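Long-range contact in alpha-2,3-sialyltransferase (Campylobacter jejuni, PDB 2P2V), which probably transfers sialic acid from a CMP-sialic acid donor to acceptor sugars through an alpha-2,3 linkage: residues I23-G28 with Y167-D172. Sequence-based numbering, arbitrary orientation.
Sequences IIAGNG and YLCGID. With CSF (cytidine-5'-monophosphate-3-fluoro-N-acetyl-neuraminic acid), chain O.
Ile23 brings its CD1 methyl obliquely against the Tyr167 ring, 3.5 Å from CD2; CG1 lies beside the backbone N, and the second torsion (chi2 -49°) turns CD1 across to Tyr167. The second flat group is the cytosine of the bound donor analogue. Gly28 CA lies over one face, 3.4 Å from C5, with Gly170 O over the same face. Asp172 N reaches the exocyclic O2 from well off the ring plane, on that side, in a 2.8 Å hydrogen bond, while Asn27 N is hydrogen-bonded to the ribose O4'.

The case illustrates how parallel alpha/beta sheets commonly bind nucleotides, in loops beyond the C-terminal ends of adjacent strands. Strands 23-25 and 167-169 are joined by backbone hydrogen bonds from Ile24 N to Tyr167 O (169° at the hydrogen), Cys169 N to Ile24 O and Gly26 N to Cys169 O. On one face Ala25 CB meets Cys169 SG at 3.6 Å; on the other, Ile24 CB packs 3.9 Å from Leu168 CD2, the two side chains running side by side. Past the strands, glycines let the loops stay close: Gly26 and Gly170 keep their CA atoms 4.2 Å apart, and Gly170 O accepts a hydrogen bond from Gly28 N at 2.8 Å. Asp172 OD2 rests near Gly28 C and is hydrogen-bonded to Ser30 OG, tying the two pocket loops together.

Within the seven-stranded parallel sheet of this sialyltransferase domain, strand 21-25 also pairs with 44-48, whose Cys48 O receives Asn27 ND2, and strand 165-169 pairs with 224-227. Helix 150-161 packs on the face bearing Ile24 and Leu168.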
loop_
_atom_site.group_PDB
_atom_site.type_symbol
_atom_site.label_atom_id
_atom_site.label_comp_id
_atom_site.label_asym_id
_atom_site.label_seq_id
_atom_site.Cartn_x
_atom_site.Cartn_y
_atom_site.Cartn_z
ATOM N N ILE A 23 -2.821 -36.536 -0.700
ATOM C CA ILE A 23 -1.753 -37.239 -1.363
ATOM C C ILE A 23 -0.980 -36.137 -2.062
ATOM O O ILE A 23 -1.598 -35.303 -2.742
ATOM C CB ILE A 23 -2.281 -38.215 -2.439
ATOM C CG1 ILE A 23 -3.440 -39.082 -1.894
ATOM C CG2 ILE A 23 -1.147 -39.023 -3.052
ATOM C CD1 ILE A 23 -3.143 -39.751 -0.537
ATOM N N ILE A 24 0.337 -36.176 -1.886
ATOM C CA ILE A 24 1.260 -35.191 -2.372
ATOM C C ILE A 24 2.279 -35.924 -3.216
ATOM O O ILE A 24 3.031 -36.773 -2.713
ATOM C CB ILE A 24 1.903 -34.403 -1.208
ATOM C CG1 ILE A 24 0.817 -33.621 -0.433
ATOM C CG2 ILE A 24 3.028 -33.496 -1.764
ATOM C CD1 ILE A 24 1.315 -32.815 0.763
ATOM N N ALA A 25 2.286 -35.629 -4.517
ATOM C CA ALA A 25 3.157 -36.337 -5.435
ATOM C C ALA A 25 4.241 -35.482 -6.038
ATOM O O ALA A 25 3.965 -34.412 -6.626
ATOM C CB ALA A 25 2.353 -37.006 -6.496
ATOM N N GLY A 26 5.478 -35.935 -5.871
ATOM C CA GLY A 26 6.606 -35.421 -6.650
ATOM C C GLY A 26 6.558 -36.090 -8.010
ATOM O O GLY A 26 5.627 -36.845 -8.339
ATOM N N ASN A 27 7.579 -35.825 -8.816
ATOM C CA ASN A 27 7.619 -36.408 -10.137
ATOM C C ASN A 27 8.809 -37.360 -10.310
ATOM O O ASN A 27 9.254 -37.565 -11.421
ATOM C CB ASN A 27 7.632 -35.300 -11.210
ATOM C CG ASN A 27 6.399 -34.406 -11.135
ATOM O OD1 ASN A 27 5.257 -34.881 -11.055
ATOM N ND2 ASN A 27 6.632 -33.107 -11.128
ATOM N N GLY A 28 9.293 -37.919 -9.202
ATOM C CA GLY A 28 10.333 -38.941 -9.219
ATOM C C GLY A 28 9.864 -40.265 -9.796
ATOM O O GLY A 28 8.654 -40.473 -10.024
ATOM N N TYR A 167 0.183 -38.420 2.482
ATOM C CA TYR A 167 0.775 -39.596 1.893
ATOM C C TYR A 167 1.619 -39.175 0.753
ATOM O O TYR A 167 1.102 -38.550 -0.194
ATOM C CB TYR A 167 -0.293 -40.500 1.333
ATOM C CG TYR A 167 -1.253 -40.938 2.404
ATOM C CD1 TYR A 167 -1.118 -42.194 3.019
ATOM C CD2 TYR A 167 -2.254 -40.099 2.820
ATOM C CE1 TYR A 167 -2.005 -42.578 4.039
ATOM C CE2 TYR A 167 -3.170 -40.478 3.823
ATOM C CZ TYR A 167 -3.024 -41.731 4.409
ATOM O OH TYR A 167 -3.922 -42.091 5.414
ATOM N N LEU A 168 2.890 -39.525 0.822
ATOM C CA LEU A 168 3.839 -39.054 -0.173
ATOM C C LEU A 168 4.218 -40.055 -1.200
ATOM O O LEU A 168 4.396 -41.236 -0.895
ATOM C CB LEU A 168 5.121 -38.604 0.512
ATOM C CG LEU A 168 4.960 -37.505 1.550
ATOM C CD1 LEU A 168 6.282 -37.432 2.325
ATOM C CD2 LEU A 168 4.592 -36.156 0.930
ATOM N N CYS A 169 4.420 -39.582 -2.428
ATOM C CA CYS A 169 4.898 -40.431 -3.472
ATOM C C CYS A 169 5.639 -39.581 -4.486
ATOM O O CYS A 169 5.511 -38.345 -4.480
ATOM C CB CYS A 169 3.768 -41.220 -4.154
ATOM S SG CYS A 169 2.471 -40.217 -4.932
ATOM N N GLY A 170 6.375 -40.242 -5.356
ATOM C CA GLY A 170 7.181 -39.536 -6.363
ATOM C C GLY A 170 8.267 -38.669 -5.748
ATOM O O GLY A 170 8.875 -37.818 -6.428
ATOM N N ILE A 171 8.544 -38.881 -4.466
ATOM C CA ILE A 171 9.669 -38.216 -3.803
ATOM C C ILE A 171 10.885 -39.174 -3.627
ATOM O O ILE A 171 10.834 -40.127 -2.861
ATOM C CB ILE A 171 9.195 -37.493 -2.505
ATOM C CG1 ILE A 171 8.342 -36.270 -2.910
ATOM C CG2 ILE A 171 10.393 -37.034 -1.676
ATOM C CD1 ILE A 171 7.549 -35.596 -1.792
ATOM N N ASP A 172 11.953 -38.940 -4.385
ATOM C CA ASP A 172 13.070 -39.897 -4.499
ATOM C C ASP A 172 14.448 -39.239 -4.364
ATOM O O ASP A 172 15.494 -39.859 -4.655
ATOM C CB ASP A 172 12.971 -40.635 -5.839
ATOM C CG ASP A 172 11.726 -41.495 -5.924
ATOM O OD1 ASP A 172 11.642 -42.499 -5.173
ATOM O OD2 ASP A 172 10.827 -41.160 -6.721
HETATM C C5A CSF O . 14.224 -28.097 -10.414
HETATM C C4A CSF O . 14.481 -29.091 -9.287
HETATM C C2A CSF O . 12.038 -28.896 -8.536
HETATM O O6A CSF O . 11.865 -28.062 -9.702
HETATM C C6A CSF O . 12.750 -28.232 -10.839
HETATM C C3A CSF O . 13.508 -28.881 -8.117
HETATM O O4A CSF O . 15.793 -28.887 -8.784
HETATM N N5A CSF O . 15.109 -28.493 -11.532
HETATM C C7A CSF O . 12.353 -27.185 -11.873
HETATM C C8A CSF O . 10.881 -27.322 -12.244
HETATM C C9A CSF O . 10.425 -26.209 -13.211
HETATM O O9A CSF O . 9.061 -26.408 -13.652
HETATM O O8A CSF O . 10.660 -28.664 -12.782
HETATM O O7A CSF O . 12.670 -25.881 -11.353
HETATM C C1A CSF O . 11.280 -28.298 -7.360
HETATM O OBA CSF O . 11.546 -28.770 -6.218
HETATM O OAA CSF O . 10.437 -27.385 -7.582
HETATM O O1A CSF O . 11.536 -30.250 -8.638
HETATM O O2A CSF O . 12.437 -31.840 -10.305
HETATM N N1 CSF O . 11.439 -35.379 -6.920
HETATM C C2 CSF O . 12.317 -36.211 -6.161
HETATM N N3 CSF O . 13.223 -37.019 -6.787
HETATM C C4 CSF O . 13.273 -37.049 -8.138
HETATM C C5 CSF O . 12.418 -36.244 -8.901
HETATM C C6 CSF O . 11.499 -35.412 -8.267
HETATM C "C3'" CSF O . 10.567 -32.161 -6.332
HETATM C "C2'" CSF O . 11.036 -33.328 -5.486
HETATM C "C1'" CSF O . 10.447 -34.526 -6.230
HETATM O "O4'" CSF O . 9.439 -34.057 -7.153
HETATM C "C4'" CSF O . 9.312 -32.639 -7.051
HETATM P PA CSF O . 11.147 -31.149 -9.937
HETATM O "O5'" CSF O . 10.184 -32.299 -9.309
HETATM C "C5'" CSF O . 9.106 -32.002 -8.423
HETATM O "O3'" CSF O . 10.221 -31.051 -5.511
HETATM O "O2'" CSF O . 10.477 -33.231 -4.147
HETATM N N4 CSF O . 14.166 -37.859 -8.785
HETATM O O2 CSF O . 12.272 -36.161 -4.900
HETATM O O3A CSF O . 10.301 -30.427 -10.947
HETATM C C10 CSF O . 15.592 -27.513 -12.316
HETATM O O10 CSF O . 15.317 -26.313 -12.161
HETATM C C11 CSF O . 16.495 -27.974 -13.437
HETATM F F3A CSF O . 13.743 -27.660 -7.525
#